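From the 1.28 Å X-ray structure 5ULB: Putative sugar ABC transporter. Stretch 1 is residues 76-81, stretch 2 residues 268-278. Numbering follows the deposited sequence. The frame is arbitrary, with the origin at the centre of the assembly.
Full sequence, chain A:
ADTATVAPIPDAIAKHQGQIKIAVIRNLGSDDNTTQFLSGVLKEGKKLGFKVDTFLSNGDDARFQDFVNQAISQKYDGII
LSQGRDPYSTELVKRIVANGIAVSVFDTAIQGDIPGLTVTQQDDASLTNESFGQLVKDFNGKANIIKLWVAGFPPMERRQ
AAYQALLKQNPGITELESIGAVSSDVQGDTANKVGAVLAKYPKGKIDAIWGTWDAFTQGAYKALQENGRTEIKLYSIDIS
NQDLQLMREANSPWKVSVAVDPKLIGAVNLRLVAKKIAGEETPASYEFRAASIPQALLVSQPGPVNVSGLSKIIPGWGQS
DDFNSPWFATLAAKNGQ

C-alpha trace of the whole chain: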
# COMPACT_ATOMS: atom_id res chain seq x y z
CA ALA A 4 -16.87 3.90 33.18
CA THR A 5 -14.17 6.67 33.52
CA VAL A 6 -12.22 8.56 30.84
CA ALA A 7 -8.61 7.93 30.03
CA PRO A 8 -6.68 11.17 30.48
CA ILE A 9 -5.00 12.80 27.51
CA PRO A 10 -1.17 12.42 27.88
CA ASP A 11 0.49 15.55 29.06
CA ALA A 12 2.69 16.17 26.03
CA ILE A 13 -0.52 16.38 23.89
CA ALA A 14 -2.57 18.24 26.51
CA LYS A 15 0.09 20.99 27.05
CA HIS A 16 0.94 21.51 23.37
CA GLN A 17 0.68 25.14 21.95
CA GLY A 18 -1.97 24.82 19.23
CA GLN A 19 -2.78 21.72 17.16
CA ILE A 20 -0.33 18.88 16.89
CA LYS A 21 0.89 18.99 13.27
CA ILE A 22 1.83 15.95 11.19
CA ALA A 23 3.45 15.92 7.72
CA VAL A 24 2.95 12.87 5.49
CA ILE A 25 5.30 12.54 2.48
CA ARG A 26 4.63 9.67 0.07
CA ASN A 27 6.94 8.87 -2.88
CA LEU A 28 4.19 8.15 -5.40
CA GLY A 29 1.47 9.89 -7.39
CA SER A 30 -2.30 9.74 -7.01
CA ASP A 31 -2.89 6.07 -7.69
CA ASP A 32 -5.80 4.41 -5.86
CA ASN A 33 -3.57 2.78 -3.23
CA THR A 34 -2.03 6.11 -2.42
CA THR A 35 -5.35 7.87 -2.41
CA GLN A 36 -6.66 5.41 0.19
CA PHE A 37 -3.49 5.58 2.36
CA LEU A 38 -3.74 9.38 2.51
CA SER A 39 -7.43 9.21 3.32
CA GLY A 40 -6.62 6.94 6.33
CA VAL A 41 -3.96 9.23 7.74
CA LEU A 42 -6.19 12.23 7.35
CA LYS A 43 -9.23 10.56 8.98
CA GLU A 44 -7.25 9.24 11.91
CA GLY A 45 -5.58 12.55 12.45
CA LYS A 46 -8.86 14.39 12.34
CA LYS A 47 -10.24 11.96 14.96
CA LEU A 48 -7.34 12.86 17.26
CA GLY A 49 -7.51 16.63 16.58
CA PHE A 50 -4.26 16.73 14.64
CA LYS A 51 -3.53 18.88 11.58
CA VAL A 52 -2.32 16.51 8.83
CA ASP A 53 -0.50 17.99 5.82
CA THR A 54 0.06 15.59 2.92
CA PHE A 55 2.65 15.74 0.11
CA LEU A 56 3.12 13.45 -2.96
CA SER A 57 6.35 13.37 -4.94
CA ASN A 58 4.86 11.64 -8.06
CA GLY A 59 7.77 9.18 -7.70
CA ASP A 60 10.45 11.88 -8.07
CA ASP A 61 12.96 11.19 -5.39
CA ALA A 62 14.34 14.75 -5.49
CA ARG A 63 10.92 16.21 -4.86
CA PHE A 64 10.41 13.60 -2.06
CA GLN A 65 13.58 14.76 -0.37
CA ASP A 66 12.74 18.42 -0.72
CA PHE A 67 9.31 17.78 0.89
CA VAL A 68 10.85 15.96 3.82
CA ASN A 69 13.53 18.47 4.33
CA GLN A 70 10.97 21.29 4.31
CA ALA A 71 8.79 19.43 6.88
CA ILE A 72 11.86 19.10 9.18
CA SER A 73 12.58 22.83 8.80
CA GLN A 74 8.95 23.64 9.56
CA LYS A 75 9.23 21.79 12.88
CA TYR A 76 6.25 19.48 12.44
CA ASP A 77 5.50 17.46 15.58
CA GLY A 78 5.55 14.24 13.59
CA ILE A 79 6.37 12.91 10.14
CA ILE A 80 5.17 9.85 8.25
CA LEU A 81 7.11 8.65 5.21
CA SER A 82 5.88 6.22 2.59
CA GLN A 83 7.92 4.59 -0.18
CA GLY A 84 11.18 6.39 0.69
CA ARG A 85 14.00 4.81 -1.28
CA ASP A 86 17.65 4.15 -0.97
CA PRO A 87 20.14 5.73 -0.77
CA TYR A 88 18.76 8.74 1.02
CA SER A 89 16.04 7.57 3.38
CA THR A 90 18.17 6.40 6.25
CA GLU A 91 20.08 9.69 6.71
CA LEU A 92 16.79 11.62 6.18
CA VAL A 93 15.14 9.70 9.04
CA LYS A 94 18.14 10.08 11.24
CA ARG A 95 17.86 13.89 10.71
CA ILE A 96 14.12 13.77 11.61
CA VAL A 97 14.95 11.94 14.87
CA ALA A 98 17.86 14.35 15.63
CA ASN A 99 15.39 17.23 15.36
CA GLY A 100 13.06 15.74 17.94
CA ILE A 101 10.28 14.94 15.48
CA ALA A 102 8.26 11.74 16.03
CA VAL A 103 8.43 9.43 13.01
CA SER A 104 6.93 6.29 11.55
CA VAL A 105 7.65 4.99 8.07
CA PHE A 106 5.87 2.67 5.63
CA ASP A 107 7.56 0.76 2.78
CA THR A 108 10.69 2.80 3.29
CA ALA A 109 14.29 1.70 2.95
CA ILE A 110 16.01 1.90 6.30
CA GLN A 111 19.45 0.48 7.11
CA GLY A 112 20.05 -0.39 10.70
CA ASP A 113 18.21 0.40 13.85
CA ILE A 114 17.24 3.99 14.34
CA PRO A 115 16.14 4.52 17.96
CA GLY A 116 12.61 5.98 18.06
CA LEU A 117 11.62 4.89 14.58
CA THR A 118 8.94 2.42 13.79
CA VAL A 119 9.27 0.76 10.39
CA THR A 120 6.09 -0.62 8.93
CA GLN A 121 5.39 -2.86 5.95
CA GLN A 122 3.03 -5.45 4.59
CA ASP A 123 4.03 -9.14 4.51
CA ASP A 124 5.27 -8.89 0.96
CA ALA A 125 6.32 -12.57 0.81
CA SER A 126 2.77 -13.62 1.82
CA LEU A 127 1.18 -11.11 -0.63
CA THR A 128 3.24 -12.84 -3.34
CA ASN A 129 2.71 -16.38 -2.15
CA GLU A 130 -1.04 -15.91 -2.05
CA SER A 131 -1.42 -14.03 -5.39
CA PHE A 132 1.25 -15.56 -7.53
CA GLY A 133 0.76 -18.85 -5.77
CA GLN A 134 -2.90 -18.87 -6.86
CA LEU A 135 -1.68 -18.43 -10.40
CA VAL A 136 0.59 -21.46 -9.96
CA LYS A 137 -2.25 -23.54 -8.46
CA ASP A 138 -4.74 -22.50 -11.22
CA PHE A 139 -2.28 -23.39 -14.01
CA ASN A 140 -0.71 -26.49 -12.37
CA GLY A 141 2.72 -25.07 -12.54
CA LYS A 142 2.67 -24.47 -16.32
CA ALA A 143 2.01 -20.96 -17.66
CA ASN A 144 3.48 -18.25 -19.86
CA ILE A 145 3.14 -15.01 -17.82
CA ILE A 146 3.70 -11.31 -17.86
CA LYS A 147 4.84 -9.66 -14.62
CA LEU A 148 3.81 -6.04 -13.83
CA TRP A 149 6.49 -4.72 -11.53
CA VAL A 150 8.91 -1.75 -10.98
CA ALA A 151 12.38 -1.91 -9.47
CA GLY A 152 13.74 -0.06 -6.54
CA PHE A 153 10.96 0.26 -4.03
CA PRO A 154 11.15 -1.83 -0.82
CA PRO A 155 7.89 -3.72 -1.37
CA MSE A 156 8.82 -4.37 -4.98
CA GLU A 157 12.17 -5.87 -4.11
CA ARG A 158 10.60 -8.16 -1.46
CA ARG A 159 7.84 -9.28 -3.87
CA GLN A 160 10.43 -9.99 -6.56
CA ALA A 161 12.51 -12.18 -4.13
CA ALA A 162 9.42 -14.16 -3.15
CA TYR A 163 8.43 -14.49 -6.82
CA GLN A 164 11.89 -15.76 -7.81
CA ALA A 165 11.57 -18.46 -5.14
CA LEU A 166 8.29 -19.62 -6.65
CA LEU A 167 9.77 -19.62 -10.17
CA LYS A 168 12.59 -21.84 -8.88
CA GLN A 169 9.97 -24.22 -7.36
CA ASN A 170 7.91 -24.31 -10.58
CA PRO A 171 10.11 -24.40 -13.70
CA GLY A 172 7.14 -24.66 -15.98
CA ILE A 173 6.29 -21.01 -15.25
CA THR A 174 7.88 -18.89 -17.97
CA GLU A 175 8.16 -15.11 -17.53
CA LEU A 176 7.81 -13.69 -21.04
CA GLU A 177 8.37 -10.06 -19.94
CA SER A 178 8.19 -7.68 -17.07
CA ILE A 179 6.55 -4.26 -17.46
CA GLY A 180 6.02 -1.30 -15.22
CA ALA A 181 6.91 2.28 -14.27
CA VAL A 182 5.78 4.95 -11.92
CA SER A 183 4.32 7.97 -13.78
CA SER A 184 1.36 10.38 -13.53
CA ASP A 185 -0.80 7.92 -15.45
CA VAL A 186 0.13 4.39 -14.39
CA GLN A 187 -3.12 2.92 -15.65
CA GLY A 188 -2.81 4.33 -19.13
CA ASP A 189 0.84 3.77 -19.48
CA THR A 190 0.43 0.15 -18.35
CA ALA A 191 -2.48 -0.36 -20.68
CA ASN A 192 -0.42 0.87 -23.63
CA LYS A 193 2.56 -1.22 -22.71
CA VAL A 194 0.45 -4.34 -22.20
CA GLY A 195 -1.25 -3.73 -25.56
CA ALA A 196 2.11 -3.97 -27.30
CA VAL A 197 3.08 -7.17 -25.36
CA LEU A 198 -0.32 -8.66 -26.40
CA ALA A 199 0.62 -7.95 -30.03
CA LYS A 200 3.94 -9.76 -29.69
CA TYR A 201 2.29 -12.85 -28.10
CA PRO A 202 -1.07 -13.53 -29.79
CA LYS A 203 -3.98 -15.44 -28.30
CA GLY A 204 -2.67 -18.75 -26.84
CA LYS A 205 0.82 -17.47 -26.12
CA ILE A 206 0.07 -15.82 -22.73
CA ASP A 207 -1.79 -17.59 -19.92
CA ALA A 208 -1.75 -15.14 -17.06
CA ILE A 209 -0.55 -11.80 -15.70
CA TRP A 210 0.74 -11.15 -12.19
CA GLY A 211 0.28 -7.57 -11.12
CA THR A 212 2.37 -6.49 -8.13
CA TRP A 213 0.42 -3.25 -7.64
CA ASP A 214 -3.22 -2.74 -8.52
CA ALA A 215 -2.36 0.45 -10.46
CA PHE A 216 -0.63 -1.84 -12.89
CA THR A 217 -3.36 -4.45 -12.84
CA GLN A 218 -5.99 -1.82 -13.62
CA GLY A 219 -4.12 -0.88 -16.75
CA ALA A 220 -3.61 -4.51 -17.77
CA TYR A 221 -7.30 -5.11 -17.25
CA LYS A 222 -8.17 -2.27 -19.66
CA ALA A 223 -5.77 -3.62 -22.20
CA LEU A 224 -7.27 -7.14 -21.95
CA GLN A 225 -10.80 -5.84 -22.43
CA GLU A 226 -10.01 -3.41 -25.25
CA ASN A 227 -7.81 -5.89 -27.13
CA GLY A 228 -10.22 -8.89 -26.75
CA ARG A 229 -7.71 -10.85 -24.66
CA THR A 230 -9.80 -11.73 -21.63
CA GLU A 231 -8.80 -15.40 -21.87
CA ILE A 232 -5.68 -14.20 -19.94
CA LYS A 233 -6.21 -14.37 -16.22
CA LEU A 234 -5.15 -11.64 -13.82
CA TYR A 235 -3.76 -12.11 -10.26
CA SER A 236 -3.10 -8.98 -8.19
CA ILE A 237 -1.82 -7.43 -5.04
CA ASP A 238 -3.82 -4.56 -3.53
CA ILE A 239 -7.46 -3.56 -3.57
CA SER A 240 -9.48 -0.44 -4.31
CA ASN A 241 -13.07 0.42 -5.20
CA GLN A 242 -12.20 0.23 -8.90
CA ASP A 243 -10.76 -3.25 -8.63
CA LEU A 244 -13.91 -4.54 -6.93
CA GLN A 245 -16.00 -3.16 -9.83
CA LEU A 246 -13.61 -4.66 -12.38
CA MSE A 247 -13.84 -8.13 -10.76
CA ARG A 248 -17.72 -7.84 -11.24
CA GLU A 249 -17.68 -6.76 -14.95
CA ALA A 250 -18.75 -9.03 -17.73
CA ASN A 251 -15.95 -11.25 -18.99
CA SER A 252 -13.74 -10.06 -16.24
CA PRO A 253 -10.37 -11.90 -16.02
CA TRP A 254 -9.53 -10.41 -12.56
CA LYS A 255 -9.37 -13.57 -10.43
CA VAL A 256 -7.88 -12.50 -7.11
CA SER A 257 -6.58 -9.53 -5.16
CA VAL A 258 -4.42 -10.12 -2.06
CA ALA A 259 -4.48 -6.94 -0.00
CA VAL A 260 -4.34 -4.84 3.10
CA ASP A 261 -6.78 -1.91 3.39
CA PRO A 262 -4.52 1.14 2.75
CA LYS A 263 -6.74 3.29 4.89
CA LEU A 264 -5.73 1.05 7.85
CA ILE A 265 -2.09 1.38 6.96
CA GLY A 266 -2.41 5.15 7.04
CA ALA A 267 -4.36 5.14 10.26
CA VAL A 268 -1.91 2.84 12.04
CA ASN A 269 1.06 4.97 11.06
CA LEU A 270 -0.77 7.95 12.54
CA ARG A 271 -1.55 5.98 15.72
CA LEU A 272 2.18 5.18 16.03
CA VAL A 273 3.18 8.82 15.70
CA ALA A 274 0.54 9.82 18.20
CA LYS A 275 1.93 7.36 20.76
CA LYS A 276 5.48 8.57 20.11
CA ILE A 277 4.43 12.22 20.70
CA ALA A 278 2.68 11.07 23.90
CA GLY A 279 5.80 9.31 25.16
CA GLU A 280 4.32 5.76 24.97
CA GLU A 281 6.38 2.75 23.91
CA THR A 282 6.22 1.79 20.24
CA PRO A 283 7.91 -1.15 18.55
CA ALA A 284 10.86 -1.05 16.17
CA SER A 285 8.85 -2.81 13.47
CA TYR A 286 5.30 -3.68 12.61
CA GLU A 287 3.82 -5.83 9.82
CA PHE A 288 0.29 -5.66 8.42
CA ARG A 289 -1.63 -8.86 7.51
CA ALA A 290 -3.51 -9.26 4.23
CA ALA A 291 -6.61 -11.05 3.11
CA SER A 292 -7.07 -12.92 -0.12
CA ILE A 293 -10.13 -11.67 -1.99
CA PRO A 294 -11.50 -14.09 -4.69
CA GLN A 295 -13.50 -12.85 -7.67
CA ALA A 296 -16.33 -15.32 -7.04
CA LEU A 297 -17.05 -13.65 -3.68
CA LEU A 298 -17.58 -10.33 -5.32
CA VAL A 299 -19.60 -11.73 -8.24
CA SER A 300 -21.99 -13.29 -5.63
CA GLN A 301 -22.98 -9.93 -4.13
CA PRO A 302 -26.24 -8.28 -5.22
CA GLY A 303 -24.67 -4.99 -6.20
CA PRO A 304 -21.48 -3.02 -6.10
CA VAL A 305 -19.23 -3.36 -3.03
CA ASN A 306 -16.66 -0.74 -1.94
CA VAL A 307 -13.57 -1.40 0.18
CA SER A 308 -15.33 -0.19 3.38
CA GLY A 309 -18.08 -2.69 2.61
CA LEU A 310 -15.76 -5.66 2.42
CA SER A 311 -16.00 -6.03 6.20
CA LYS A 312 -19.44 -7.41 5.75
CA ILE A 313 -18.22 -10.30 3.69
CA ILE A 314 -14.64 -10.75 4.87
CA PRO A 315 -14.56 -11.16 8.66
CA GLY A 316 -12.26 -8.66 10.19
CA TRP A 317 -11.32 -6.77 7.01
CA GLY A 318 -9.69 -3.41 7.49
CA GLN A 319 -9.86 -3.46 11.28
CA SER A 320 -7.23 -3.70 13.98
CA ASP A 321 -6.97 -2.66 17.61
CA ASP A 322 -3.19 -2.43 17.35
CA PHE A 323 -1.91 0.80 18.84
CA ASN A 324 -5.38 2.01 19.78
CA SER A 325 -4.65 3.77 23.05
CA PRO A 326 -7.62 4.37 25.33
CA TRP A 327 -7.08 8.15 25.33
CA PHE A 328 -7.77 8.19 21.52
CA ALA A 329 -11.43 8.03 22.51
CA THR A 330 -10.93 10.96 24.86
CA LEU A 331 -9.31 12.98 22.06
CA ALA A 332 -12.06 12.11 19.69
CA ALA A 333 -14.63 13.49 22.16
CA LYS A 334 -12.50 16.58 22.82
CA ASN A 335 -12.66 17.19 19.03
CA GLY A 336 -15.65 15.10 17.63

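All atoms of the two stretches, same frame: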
# COMPACT_ATOMS: atom_id res chain seq x y z
N TYR A 76 7.41 20.35 12.19
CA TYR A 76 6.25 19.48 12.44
C TYR A 76 6.49 18.68 13.72
O TYR A 76 7.64 18.35 14.05
CB TYR A 76 6.00 18.59 11.25
CG TYR A 76 5.26 19.23 10.12
CD1 TYR A 76 5.91 19.92 9.13
CD2 TYR A 76 3.90 19.14 10.03
CE1 TYR A 76 5.24 20.53 8.08
CE2 TYR A 76 3.18 19.75 9.01
CZ TYR A 76 3.90 20.43 8.01
OH TYR A 76 3.21 21.03 6.95
N ASP A 77 5.38 18.31 14.40
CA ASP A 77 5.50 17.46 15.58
C ASP A 77 5.76 15.99 15.20
O ASP A 77 6.44 15.29 15.98
CB ASP A 77 4.20 17.55 16.33
CG ASP A 77 3.98 18.94 16.89
OD1 ASP A 77 4.75 19.43 17.75
OD2 ASP A 77 3.07 19.62 16.33
N GLY A 78 5.28 15.57 14.06
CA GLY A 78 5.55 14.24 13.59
C GLY A 78 5.58 14.17 12.12
O GLY A 78 4.99 15.07 11.42
N ILE A 79 6.24 13.16 11.56
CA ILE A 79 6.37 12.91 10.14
C ILE A 79 6.08 11.45 9.86
O ILE A 79 6.55 10.58 10.62
CB ILE A 79 7.75 13.33 9.62
CG1 ILE A 79 7.93 14.86 9.64
CG2 ILE A 79 8.01 12.79 8.20
CD1 ILE A 79 9.28 15.41 9.32
N ILE A 80 5.35 11.20 8.82
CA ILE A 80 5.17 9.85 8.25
C ILE A 80 5.74 9.85 6.88
O ILE A 80 5.37 10.69 6.06
CB ILE A 80 3.67 9.44 8.25
CG1 ILE A 80 3.14 9.34 9.70
CG2 ILE A 80 3.45 8.09 7.54
CD1 ILE A 80 1.62 9.31 9.75
N LEU A 81 6.64 8.86 6.55
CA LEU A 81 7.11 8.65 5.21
C LEU A 81 6.53 7.41 4.62
O LEU A 81 6.33 6.42 5.33
CB LEU A 81 8.62 8.55 5.16
CG LEU A 81 9.47 9.67 5.79
CD1 LEU A 81 10.92 9.47 5.53
CD2 LEU A 81 8.95 11.02 5.28
N VAL A 268 -2.83 3.37 11.06
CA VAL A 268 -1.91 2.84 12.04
C VAL A 268 -0.65 3.66 12.10
O VAL A 268 -0.09 3.80 13.22
CB VAL A 268 -1.73 1.35 11.75
CG1 VAL A 268 -0.49 0.80 12.41
CG2 VAL A 268 -2.99 0.57 12.12
N ASN A 269 -0.11 4.07 10.96
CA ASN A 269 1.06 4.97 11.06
C ASN A 269 0.77 6.23 11.84
O ASN A 269 1.65 6.66 12.60
CB ASN A 269 1.61 5.24 9.63
CG ASN A 269 2.51 4.10 9.15
OD1 ASN A 269 3.74 4.16 9.42
ND2 ASN A 269 1.98 3.04 8.52
N LEU A 270 -0.39 6.79 11.71
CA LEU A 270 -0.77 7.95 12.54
C LEU A 270 -0.80 7.56 14.00
O LEU A 270 -0.34 8.31 14.84
CB LEU A 270 -2.09 8.57 11.98
CG LEU A 270 -2.46 9.93 12.49
CD1 LEU A 270 -3.04 9.93 13.89
CD2 LEU A 270 -1.43 10.97 12.29
N ARG A 271 -1.48 6.44 14.32
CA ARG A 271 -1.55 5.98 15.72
C ARG A 271 -0.14 5.88 16.33
O ARG A 271 0.10 6.24 17.49
CB ARG A 271 -2.24 4.61 15.82
CG ARG A 271 -3.66 4.61 15.42
CD ARG A 271 -4.22 3.18 15.57
NE ARG A 271 -5.52 3.05 14.95
CZ ARG A 271 -6.18 1.90 14.79
NH1 ARG A 271 -5.65 0.79 15.21
NH2 ARG A 271 -7.35 1.88 14.24
N LEU A 272 0.80 5.30 15.57
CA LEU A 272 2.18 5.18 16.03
C LEU A 272 2.84 6.52 16.35
O LEU A 272 3.45 6.67 17.36
CB LEU A 272 3.02 4.34 15.03
CG LEU A 272 2.68 2.84 15.02
CD1 LEU A 272 3.14 2.22 13.71
CD2 LEU A 272 3.38 2.20 16.20
N VAL A 273 2.65 7.48 15.41
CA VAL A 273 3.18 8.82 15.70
C VAL A 273 2.53 9.48 16.87
O VAL A 273 3.19 10.11 17.69
CB VAL A 273 3.11 9.66 14.42
CG1 VAL A 273 3.44 11.10 14.69
CG2 VAL A 273 4.04 9.14 13.40
N ALA A 274 1.20 9.32 17.04
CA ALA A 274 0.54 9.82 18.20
C ALA A 274 1.12 9.28 19.52
O ALA A 274 1.34 10.03 20.46
CB ALA A 274 -0.93 9.54 18.11
N LYS A 275 1.33 7.97 19.56
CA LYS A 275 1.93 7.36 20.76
C LYS A 275 3.33 7.91 20.97
O LYS A 275 3.70 8.11 22.16
CB LYS A 275 1.93 5.85 20.59
CG LYS A 275 0.58 5.20 20.71
CD LYS A 275 0.60 3.68 20.55
CE LYS A 275 1.38 2.95 21.61
NZ LYS A 275 0.71 2.90 22.83
N LYS A 276 4.14 8.03 19.93
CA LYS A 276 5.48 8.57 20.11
C LYS A 276 5.43 9.98 20.69
O LYS A 276 6.18 10.30 21.62
CB LYS A 276 6.22 8.59 18.79
CG LYS A 276 6.55 7.15 18.27
CD LYS A 276 6.96 7.15 16.82
CE LYS A 276 7.07 5.75 16.19
NZ LYS A 276 8.09 4.94 16.90
N ILE A 277 4.51 10.84 20.17
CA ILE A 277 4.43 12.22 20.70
C ILE A 277 4.04 12.15 22.17
O ILE A 277 4.52 12.93 22.98
CB ILE A 277 3.42 12.99 19.86
CG1 ILE A 277 4.03 13.27 18.46
CG2 ILE A 277 3.15 14.36 20.46
CD1 ILE A 277 3.05 13.77 17.40
N ALA A 278 3.13 11.22 22.52
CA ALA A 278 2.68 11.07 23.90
C ALA A 278 3.70 10.48 24.84
O ALA A 278 3.48 10.48 26.06
CB ALA A 278 1.46 10.21 23.91

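Strand 78-81 packs against helix 268-278 in a nearly antiparallel sense (151° between their directions, axes 8.9 Å apart at closest approach), and the contact is purely van der Waals: no hydrogen bond crosses it, and 279 Å² is buried in all. Tyr-76 does not reach the helix. Asp-77 turns CB toward it, and its methylene rests on the tip of Ile-277 (Asp-77 CB to Ile-277 CD1, 4.1 Å), while both carboxylate oxygens are hydrogen-bonded elsewhere in the structure. At Gly-78 the backbone comes close, with Gly-78 CA 3.9 Å from Val-273 CG1. A CB here would point at the helix and lie 2.5 Å from Val-273 CG1, a clash, so glycine suits the position. Ile-79 directs its side chain away and offers the helix its backbone, Ile-79 O lying 4.0 Å from Val-273 CG2. Ile-80 points back toward the helix and has the largest covered area, 83 Å². With chi1 m and chi2 t, it sets CG1 3.8 Å from Val-273 CG2 and CD1 4.3 Å from Leu-270 CD2; its CG2 meets Asn-269 CB at 4.0 Å, leaving the Asn-269 amide to hydrogen bonds elsewhere. Leu-81 again points away. Asn-269, Val-273 and Ile-277, spaced four apart, thus present one helical face to the strand.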